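PDB 2F6I: ATP-dependent CLP protease, putative from Plasmodium falciparum, which probably works as a serine peptidase of the ClpP (S14) family, cutting proteins into small peptides together with an ATP-dependent chaperone partner. Local coordinates for residues D46-D54 / G79-I88; T101-S112 / K124-Q135. One frame throughout, in Å; residues are numbered along the deposited sequence.

Overall arrangement
Both contacts lie in the ClpP catalytic domain and follow one another in series. From the N terminus the chain runs through strand 41-44 and enters contact 1, where 46-54 opens helix 50-66. Strand 71-77 follows, and 79-88 then closes the loop by setting the start of helix 82-94 beside that of helix 50-66. Helix 82-94 leads to strand 99-104, and contact 2 begins. Here 101-112 passes from the five-stranded parallel sheet into the smaller sheet and on to helix 109-116. Segment 124-135 closes the second loop by pairing in parallel with it. Met110 and Gln135 of contact 2 pack on Gly85, Leu86, Gly80 and Ile82 of contact 1, so the two meet without crossing.

Contact 1 (D46-D54 / G79-I88); sequences DEINKKTAD and GGSINEGLAI
Ile48 points its side chain at 79-88. Ile48 CG2 lies against the start of helix 82-94, 4.1 Å from Gly85 N, and reaches Ile88 CD1 of the next turn at 4.3 Å. Ile114 of helix 109-116 also touches Ile48 and Ile88. The Ile48 backbone forms a single beta bridge with Gly80, made by two bonds to the residues on either side of it. Ile48 N donates to Gly79 O at 2.7 Å, with a straight N-H but from above the carbonyl plane. Ile48 O receives Ser81 N, also at 2.7 Å. Gly80 CA sits close to the same oxygen.

These are two successive helix starts of the ClpP fold, each entered from a loop after a parallel strand. Asn49 and Ser81 are the N-cap residues, and Ser81 OG accepts from Glu84 N. The short helix segments run almost parallel, 3° apart, with axes 9.5 Å from each other.

Ala53 points its CB at the second helix. Ala53 CB meets Glu84 CB at 3.7 Å and Ile88 CD1 at 3.8 Å. Glu84 bends at chi2 (-54°), which lays its carboxylate over Lys50 CA and Ala53 CB. Lys50 crosses it obliquely, and the salt bridge from Lys50 NZ to Glu84 OE2 is long, 3.9 Å. The stronger partner of each is Asn76 of a neighbouring subunit: Lys50 NZ bonds its backbone O, and its ND2 bonds Glu84 OE1.

Contact 2 (T101-S112 / K124-Q135); sequences TISFGLVASMAS and KSLPNCRIMIHQ
The two backbones run parallel in two short ladders, Ile102-Ser103 beside Lys124-Ser125 and Leu106-Val107 beside Arg130-Ile131, with the register shifted by two between them. The first ladder belongs to the parallel sheet of the ClpP fold and the second to the smaller mixed sheet. The chain turns a corner at Gly105, and a type I turn from Leu126 to Cys129 takes up the shift opposite.

Leu126 N donates to Ser103 O at 2.9 Å, almost in line with the carbonyl. Gly105 O then takes Arg130 N. Val107 N to Arg130 O and Met132 N to Val107 O carry the second ladder.

Cys129 packs into the corner. Cys129 SG is anti to the backbone N (chi1 -175°), which brings it to 3.7 Å from Phe104 C and 4.0 Å from Val107 CG2. Ser103 OG and Ser125 OG stand 3.0 Å apart. Phe104 and Leu126 run alongside each other in one direction, Phe104 CB touching Leu126 CD1. The Arg130 side chain turns from the contact and forms a salt bridge with Glu153 and a cation-pi contact with Tyr156, both of a neighbouring subunit.

Beyond the strands lies His134, the predicted active-site histidine. Met132 CG sits over one face of its imidazole, toward the rim. Ala108 CB also touches Met132. Ser109 N reaches His134 O in a weak bond of 3.3 Å. Helix 109-116 is tied to the strand end: Ser112 OG donates to Met132 O at 2.7 Å, the hydroxyl oxygen lying 19° from the carbonyl plane.

Contact 1 (D46-D54 / G79-I88)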
loop_
_atom_site.group_PDB
_atom_site.type_symbol
_atom_site.label_atom_id
_atom_site.label_comp_id
_atom_site.label_asym_id
_atom_site.label_seq_id
_atom_site.Cartn_x
_atom_site.Cartn_y
_atom_site.Cartn_z
ATOM N N ASP C 46 -23.666 10.639 -16.219
ATOM C CA ASP C 46 -22.352 10.478 -15.607
ATOM C C ASP C 46 -21.855 11.837 -15.154
ATOM O O ASP C 46 -22.493 12.854 -15.406
ATOM C CB ASP C 46 -21.351 9.914 -16.617
ATOM C CG ASP C 46 -20.880 8.518 -16.259
ATOM O OD1 ASP C 46 -20.584 8.274 -15.069
ATOM O OD2 ASP C 46 -20.791 7.669 -17.176
ATOM N N GLU C 47 -20.714 11.848 -14.478
ATOM C CA GLU C 47 -20.117 13.099 -14.037
ATOM C C GLU C 47 -19.640 13.786 -15.305
ATOM O O GLU C 47 -19.348 13.124 -16.299
ATOM C CB GLU C 47 -18.923 12.824 -13.125
ATOM C CG GLU C 47 -19.296 12.405 -11.716
ATOM C CD GLU C 47 -18.128 11.801 -10.960
ATOM O OE1 GLU C 47 -16.990 12.294 -11.119
ATOM O OE2 GLU C 47 -18.351 10.837 -10.199
ATOM N N ILE C 48 -19.575 15.110 -15.287
ATOM C CA ILE C 48 -19.110 15.828 -16.460
ATOM C C ILE C 48 -17.609 16.021 -16.350
ATOM O O ILE C 48 -17.129 16.825 -15.553
ATOM C CB ILE C 48 -19.797 17.200 -16.606
ATOM C CG1 ILE C 48 -21.288 16.998 -16.891
ATOM C CG2 ILE C 48 -19.142 17.996 -17.736
ATOM C CD1 ILE C 48 -22.058 18.282 -17.075
ATOM N N ASN C 49 -16.874 15.260 -17.149
ATOM C CA ASN C 49 -15.424 15.339 -17.152
ATOM C C ASN C 49 -14.916 15.290 -18.584
ATOM O O ASN C 49 -15.698 15.223 -19.529
ATOM C CB ASN C 49 -14.832 14.186 -16.335
ATOM C CG ASN C 49 -15.221 12.823 -16.876
ATOM O OD1 ASN C 49 -15.405 11.874 -16.116
ATOM N ND2 ASN C 49 -15.331 12.715 -18.192
ATOM N N LYS C 50 -13.599 15.318 -18.731
ATOM C CA LYS C 50 -12.965 15.289 -20.038
ATOM C C LYS C 50 -13.544 14.203 -20.942
ATOM O O LYS C 50 -13.992 14.477 -22.056
ATOM C CB LYS C 50 -11.464 15.060 -19.864
ATOM C CG LYS C 50 -10.637 15.283 -21.111
ATOM C CD LYS C 50 -10.572 16.756 -21.454
ATOM C CE LYS C 50 -9.666 17.000 -22.644
ATOM N NZ LYS C 50 -9.612 18.450 -22.954
ATOM N N LYS C 51 -13.537 12.969 -20.447
ATOM C CA LYS C 51 -14.024 11.823 -21.204
ATOM C C LYS C 51 -15.492 11.878 -21.614
ATOM O O LYS C 51 -15.815 11.758 -22.795
ATOM C CB LYS C 51 -13.763 10.537 -20.415
ATOM C CG LYS C 51 -14.203 9.266 -21.123
ATOM C CD LYS C 51 -13.843 8.031 -20.308
ATOM C CE LYS C 51 -14.339 6.757 -20.980
ATOM N NZ LYS C 51 -15.825 6.749 -21.121
ATOM N N THR C 52 -16.380 12.053 -20.643
ATOM C CA THR C 52 -17.809 12.089 -20.929
ATOM C C THR C 52 -18.224 13.281 -21.790
ATOM O O THR C 52 -19.107 13.160 -22.640
ATOM C CB THR C 52 -18.628 12.070 -19.626
ATOM O OG1 THR C 52 -18.349 13.245 -18.856
ATOM C CG2 THR C 52 -18.264 10.838 -18.805
ATOM N N ALA C 53 -17.584 14.425 -21.577
ATOM C CA ALA C 53 -17.892 15.615 -22.358
ATOM C C ALA C 53 -17.506 15.373 -23.815
ATOM O O ALA C 53 -18.216 15.779 -24.734
ATOM C CB ALA C 53 -17.136 16.816 -21.806
ATOM N N ASP C 54 -16.378 14.700 -24.017
ATOM C CA ASP C 54 -15.891 14.395 -25.358
ATOM C C ASP C 54 -16.842 13.465 -26.099
ATOM O O ASP C 54 -17.111 13.656 -27.283
ATOM C CB ASP C 54 -14.502 13.754 -25.282
ATOM C CG ASP C 54 -14.039 13.196 -26.622
ATOM O OD1 ASP C 54 -13.929 13.979 -27.593
ATOM O OD2 ASP C 54 -13.784 11.972 -26.702
ATOM N N GLY C 79 -22.761 17.079 -12.154
ATOM C CA GLY C 79 -21.917 18.079 -12.776
ATOM C C GLY C 79 -20.486 17.584 -12.835
ATOM O O GLY C 79 -20.246 16.387 -12.986
ATOM N N GLY C 80 -19.533 18.503 -12.714
ATOM C CA GLY C 80 -18.134 18.126 -12.759
ATOM C C GLY C 80 -17.229 19.284 -13.141
ATOM O O GLY C 80 -17.057 20.232 -12.373
ATOM N N SER C 81 -16.652 19.205 -14.334
ATOM C CA SER C 81 -15.756 20.243 -14.838
ATOM C C SER C 81 -16.545 21.360 -15.521
ATOM O O SER C 81 -17.365 21.099 -16.401
ATOM C CB SER C 81 -14.768 19.633 -15.833
ATOM O OG SER C 81 -14.042 20.641 -16.511
ATOM N N ILE C 82 -16.300 22.602 -15.114
ATOM C CA ILE C 82 -17.000 23.730 -15.709
ATOM C C ILE C 82 -16.503 24.010 -17.126
ATOM O O ILE C 82 -17.287 24.414 -17.986
ATOM C CB ILE C 82 -16.873 24.997 -14.831
ATOM C CG1 ILE C 82 -17.651 24.790 -13.528
ATOM C CG2 ILE C 82 -17.416 26.210 -15.573
ATOM C CD1 ILE C 82 -17.692 26.000 -12.619
ATOM N N ASN C 83 -15.211 23.793 -17.375
ATOM C CA ASN C 83 -14.657 23.997 -18.714
ATOM C C ASN C 83 -15.316 23.018 -19.676
ATOM O O ASN C 83 -15.779 23.397 -20.752
ATOM C CB ASN C 83 -13.145 23.753 -18.733
ATOM C CG ASN C 83 -12.346 24.994 -18.400
ATOM O OD1 ASN C 83 -12.425 26.004 -19.102
ATOM N ND2 ASN C 83 -11.560 24.923 -17.327
ATOM N N GLU C 84 -15.351 21.752 -19.279
ATOM C CA GLU C 84 -15.953 20.716 -20.100
ATOM C C GLU C 84 -17.454 20.944 -20.204
ATOM O O GLU C 84 -18.089 20.536 -21.177
ATOM C CB GLU C 84 -15.656 19.337 -19.506
ATOM C CG GLU C 84 -14.170 19.009 -19.454
ATOM C CD GLU C 84 -13.490 19.164 -20.810
ATOM O OE1 GLU C 84 -13.890 18.460 -21.764
ATOM O OE2 GLU C 84 -12.558 19.995 -20.924
ATOM N N GLY C 85 -18.012 21.609 -19.198
ATOM C CA GLY C 85 -19.433 21.894 -19.198
ATOM C C GLY C 85 -19.742 22.986 -20.200
ATOM O O GLY C 85 -20.666 22.867 -21.005
ATOM N N LEU C 86 -18.958 24.058 -20.154
ATOM C CA LEU C 86 -19.145 25.173 -21.068
ATOM C C LEU C 86 -18.861 24.739 -22.502
ATOM O O LEU C 86 -19.376 25.332 -23.450
ATOM C CB LEU C 86 -18.236 26.332 -20.663
ATOM C CG LEU C 86 -18.644 26.953 -19.324
ATOM C CD1 LEU C 86 -17.561 27.901 -18.822
ATOM C CD2 LEU C 86 -19.976 27.677 -19.493
ATOM N N ALA C 87 -18.045 23.698 -22.656
ATOM C CA ALA C 87 -17.724 23.180 -23.980
ATOM C C ALA C 87 -18.970 22.505 -24.538
ATOM O O ALA C 87 -19.329 22.695 -25.702
ATOM C CB ALA C 87 -16.585 22.180 -23.891
ATOM N N ILE C 88 -19.629 21.715 -23.696
ATOM C CA ILE C 88 -20.843 21.028 -24.107
ATOM C C ILE C 88 -21.913 22.064 -24.440
ATOM O O ILE C 88 -22.688 21.889 -25.383
ATOM C CB ILE C 88 -21.363 20.096 -22.992
ATOM C CG1 ILE C 88 -20.381 18.942 -22.788
ATOM C CG2 ILE C 88 -22.736 19.565 -23.353
ATOM C CD1 ILE C 88 -20.780 17.979 -21.686
#

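Contact 2 (T101-S112 / K124-Q135)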
loop_
_atom_site.group_PDB
_atom_site.type_symbol
_atom_site.label_atom_id
_atom_site.label_comp_id
_atom_site.label_asym_id
_atom_site.label_seq_id
_atom_site.Cartn_x
_atom_site.Cartn_y
_atom_site.Cartn_z
ATOM N N THR C 101 -34.479 18.865 -22.978
ATOM C CA THR C 101 -33.850 18.278 -21.806
ATOM C C THR C 101 -34.838 17.747 -20.776
ATOM O O THR C 101 -35.832 18.398 -20.457
ATOM C CB THR C 101 -32.946 19.313 -21.113
ATOM O OG1 THR C 101 -33.717 20.477 -20.792
ATOM C CG2 THR C 101 -31.800 19.712 -22.025
ATOM N N ILE C 102 -34.552 16.557 -20.261
ATOM C CA ILE C 102 -35.390 15.932 -19.247
ATOM C C ILE C 102 -34.484 15.463 -18.116
ATOM O O ILE C 102 -33.573 14.658 -18.321
ATOM C CB ILE C 102 -36.163 14.726 -19.810
ATOM C CG1 ILE C 102 -37.054 15.182 -20.969
ATOM C CG2 ILE C 102 -37.013 14.096 -18.711
ATOM C CD1 ILE C 102 -37.913 14.080 -21.564
ATOM N N SER C 103 -34.730 15.975 -16.918
ATOM C CA SER C 103 -33.917 15.615 -15.772
ATOM C C SER C 103 -34.633 14.672 -14.828
ATOM O O SER C 103 -35.857 14.690 -14.718
ATOM C CB SER C 103 -33.528 16.867 -14.991
ATOM O OG SER C 103 -34.662 17.405 -14.332
ATOM N N PHE C 104 -33.852 13.836 -14.159
ATOM C CA PHE C 104 -34.378 12.918 -13.165
ATOM C C PHE C 104 -33.243 12.551 -12.223
ATOM O O PHE C 104 -32.073 12.647 -12.587
ATOM C CB PHE C 104 -35.004 11.667 -13.806
ATOM C CG PHE C 104 -34.044 10.804 -14.575
ATOM C CD1 PHE C 104 -34.055 10.804 -15.967
ATOM C CD2 PHE C 104 -33.174 9.942 -13.914
ATOM C CE1 PHE C 104 -33.217 9.955 -16.692
ATOM C CE2 PHE C 104 -32.331 9.090 -14.629
ATOM C CZ PHE C 104 -32.355 9.097 -16.021
ATOM N N GLY C 105 -33.591 12.165 -11.001
ATOM C CA GLY C 105 -32.577 11.804 -10.031
ATOM C C GLY C 105 -31.957 13.025 -9.384
ATOM O O GLY C 105 -32.558 13.655 -8.515
ATOM N N LEU C 106 -30.748 13.367 -9.810
ATOM C CA LEU C 106 -30.052 14.515 -9.259
ATOM C C LEU C 106 -29.334 15.275 -10.357
ATOM O O LEU C 106 -28.651 14.681 -11.192
ATOM C CB LEU C 106 -29.041 14.061 -8.205
ATOM C CG LEU C 106 -28.344 15.182 -7.436
ATOM C CD1 LEU C 106 -29.393 15.984 -6.705
ATOM C CD2 LEU C 106 -27.345 14.610 -6.449
ATOM N N VAL C 107 -29.496 16.594 -10.358
ATOM C CA VAL C 107 -28.851 17.442 -11.349
ATOM C C VAL C 107 -28.224 18.618 -10.622
ATOM O O VAL C 107 -28.843 19.196 -9.724
ATOM C CB VAL C 107 -29.862 17.954 -12.392
ATOM C CG1 VAL C 107 -29.172 18.893 -13.367
ATOM C CG2 VAL C 107 -30.476 16.773 -13.138
ATOM N N ALA C 108 -27.000 18.972 -11.002
ATOM C CA ALA C 108 -26.302 20.071 -10.346
ATOM C C ALA C 108 -25.300 20.804 -11.233
ATOM O O ALA C 108 -24.907 20.314 -12.295
ATOM C CB ALA C 108 -25.597 19.552 -9.103
ATOM N N SER C 109 -24.892 21.984 -10.773
ATOM C CA SER C 109 -23.930 22.827 -11.476
ATOM C C SER C 109 -24.161 22.861 -12.986
ATOM O O SER C 109 -25.283 23.097 -13.440
ATOM C CB SER C 109 -22.506 22.357 -11.170
ATOM O OG SER C 109 -21.552 23.288 -11.646
ATOM N N MET C 110 -23.104 22.631 -13.761
ATOM C CA MET C 110 -23.216 22.649 -15.219
ATOM C C MET C 110 -24.312 21.729 -15.741
ATOM O O MET C 110 -24.889 21.983 -16.800
ATOM C CB MET C 110 -21.880 22.280 -15.875
ATOM C CG MET C 110 -20.889 23.435 -15.959
ATOM S SD MET C 110 -21.656 24.933 -16.637
ATOM C CE MET C 110 -22.015 24.423 -18.308
ATOM N N ALA C 111 -24.597 20.660 -15.004
ATOM C CA ALA C 111 -25.641 19.729 -15.410
ATOM C C ALA C 111 -26.967 20.482 -15.380
ATOM O O ALA C 111 -27.804 20.335 -16.274
ATOM C CB ALA C 111 -25.682 18.534 -14.463
ATOM N N SER C 112 -27.142 21.298 -14.345
ATOM C CA SER C 112 -28.349 22.099 -14.185
ATOM C C SER C 112 -28.429 23.149 -15.285
ATOM O O SER C 112 -29.503 23.409 -15.827
ATOM C CB SER C 112 -28.350 22.788 -12.818
ATOM O OG SER C 112 -28.503 21.846 -11.770
ATOM N N LYS C 124 -37.878 19.692 -19.299
ATOM C CA LYS C 124 -38.715 18.992 -18.338
ATOM C C LYS C 124 -37.939 18.313 -17.218
ATOM O O LYS C 124 -36.707 18.278 -17.216
ATOM C CB LYS C 124 -39.572 17.953 -19.061
ATOM C CG LYS C 124 -40.406 18.524 -20.193
ATOM C CD LYS C 124 -41.263 17.448 -20.846
ATOM C CE LYS C 124 -42.106 18.022 -21.973
ATOM N NZ LYS C 124 -42.998 16.995 -22.583
ATOM N N SER C 125 -38.685 17.767 -16.266
ATOM C CA SER C 125 -38.104 17.080 -15.129
ATOM C C SER C 125 -39.122 16.149 -14.491
ATOM O O SER C 125 -40.300 16.485 -14.389
ATOM C CB SER C 125 -37.627 18.096 -14.088
ATOM O OG SER C 125 -37.318 17.458 -12.861
ATOM N N LEU C 126 -38.667 14.968 -14.085
ATOM C CA LEU C 126 -39.543 14.022 -13.420
ATOM C C LEU C 126 -39.746 14.567 -12.005
ATOM O O LEU C 126 -38.907 15.313 -11.498
ATOM C CB LEU C 126 -38.910 12.626 -13.405
ATOM C CG LEU C 126 -38.966 11.895 -14.751
ATOM C CD1 LEU C 126 -38.162 10.618 -14.683
ATOM C CD2 LEU C 126 -40.414 11.584 -15.103
ATOM N N PRO C 127 -40.859 14.198 -11.351
ATOM C CA PRO C 127 -41.256 14.613 -9.999
ATOM C C PRO C 127 -40.224 14.616 -8.860
ATOM O O PRO C 127 -40.071 15.621 -8.164
ATOM C CB PRO C 127 -42.430 13.682 -9.686
ATOM C CG PRO C 127 -43.009 13.400 -11.015
ATOM C CD PRO C 127 -41.781 13.165 -11.855
ATOM N N ASN C 128 -39.531 13.496 -8.664
ATOM C CA ASN C 128 -38.568 13.374 -7.568
ATOM C C ASN C 128 -37.157 13.911 -7.777
ATOM O O ASN C 128 -36.321 13.817 -6.883
ATOM C CB ASN C 128 -38.493 11.912 -7.129
ATOM C CG ASN C 128 -39.782 11.440 -6.487
ATOM O OD1 ASN C 128 -40.333 10.399 -6.855
ATOM N ND2 ASN C 128 -40.272 12.207 -5.516
ATOM N N CYS C 129 -36.889 14.485 -8.941
ATOM C CA CYS C 129 -35.564 15.022 -9.221
ATOM C C CYS C 129 -35.177 16.156 -8.269
ATOM O O CYS C 129 -36.008 16.987 -7.896
ATOM C CB CYS C 129 -35.501 15.524 -10.663
ATOM S SG CYS C 129 -33.865 16.078 -11.171
ATOM N N ARG C 130 -33.911 16.179 -7.870
ATOM C CA ARG C 130 -33.407 17.223 -6.988
ATOM C C ARG C 130 -32.443 18.057 -7.818
ATOM O O ARG C 130 -31.494 17.528 -8.396
ATOM C CB ARG C 130 -32.691 16.609 -5.783
ATOM C CG ARG C 130 -33.574 15.689 -4.944
ATOM C CD ARG C 130 -34.729 16.448 -4.307
ATOM N NE ARG C 130 -34.289 17.278 -3.190
ATOM C CZ ARG C 130 -35.048 18.186 -2.582
ATOM N NH1 ARG C 130 -36.296 18.392 -2.984
ATOM N NH2 ARG C 130 -34.559 18.880 -1.563
ATOM N N ILE C 131 -32.697 19.360 -7.880
ATOM C CA ILE C 131 -31.880 20.278 -8.667
ATOM C C ILE C 131 -31.210 21.337 -7.798
ATOM O O ILE C 131 -31.840 21.915 -6.913
ATOM C CB ILE C 131 -32.754 20.973 -9.733
ATOM C CG1 ILE C 131 -33.451 19.913 -10.590
ATOM C CG2 ILE C 131 -31.909 21.885 -10.595
ATOM C CD1 ILE C 131 -34.472 20.470 -11.558
ATOM N N MET C 132 -29.930 21.587 -8.060
ATOM C CA MET C 132 -29.159 22.572 -7.307
ATOM C C MET C 132 -28.205 23.322 -8.225
ATOM O O MET C 132 -27.919 22.879 -9.336
ATOM C CB MET C 132 -28.360 21.879 -6.206
ATOM C CG MET C 132 -27.312 20.926 -6.740
ATOM S SD MET C 132 -27.255 19.402 -5.800
ATOM C CE MET C 132 -28.968 18.911 -5.930
ATOM N N ILE C 133 -27.701 24.454 -7.750
ATOM C CA ILE C 133 -26.790 25.270 -8.540
ATOM C C ILE C 133 -25.326 25.005 -8.198
ATOM O O ILE C 133 -24.463 25.030 -9.075
ATOM C CB ILE C 133 -27.095 26.766 -8.333
ATOM C CG1 ILE C 133 -28.564 27.036 -8.668
ATOM C CG2 ILE C 133 -26.175 27.613 -9.202
ATOM C CD1 ILE C 133 -29.005 28.456 -8.388
ATOM N N HIS C 134 -25.059 24.750 -6.921
ATOM C CA HIS C 134 -23.707 24.482 -6.434
ATOM C C HIS C 134 -23.125 23.189 -7.014
ATOM O O HIS C 134 -23.811 22.452 -7.724
ATOM C CB HIS C 134 -23.729 24.395 -4.908
ATOM C CG HIS C 134 -24.606 23.301 -4.382
ATOM N ND1 HIS C 134 -24.119 22.063 -4.020
ATOM C CD2 HIS C 134 -25.945 23.248 -4.188
ATOM C CE1 HIS C 134 -25.119 21.295 -3.626
ATOM N NE2 HIS C 134 -26.239 21.991 -3.718
ATOM N N GLN C 135 -21.857 22.922 -6.708
ATOM C CA GLN C 135 -21.184 21.717 -7.189
ATOM C C GLN C 135 -20.983 20.730 -6.039
ATOM O O GLN C 135 -20.110 20.920 -5.192
ATOM C CB GLN C 135 -19.824 22.070 -7.800
ATOM C CG GLN C 135 -19.873 23.168 -8.854
ATOM C CD GLN C 135 -18.532 23.391 -9.534
ATOM O OE1 GLN C 135 -18.088 22.574 -10.343
ATOM N NE2 GLN C 135 -17.877 24.499 -9.201
#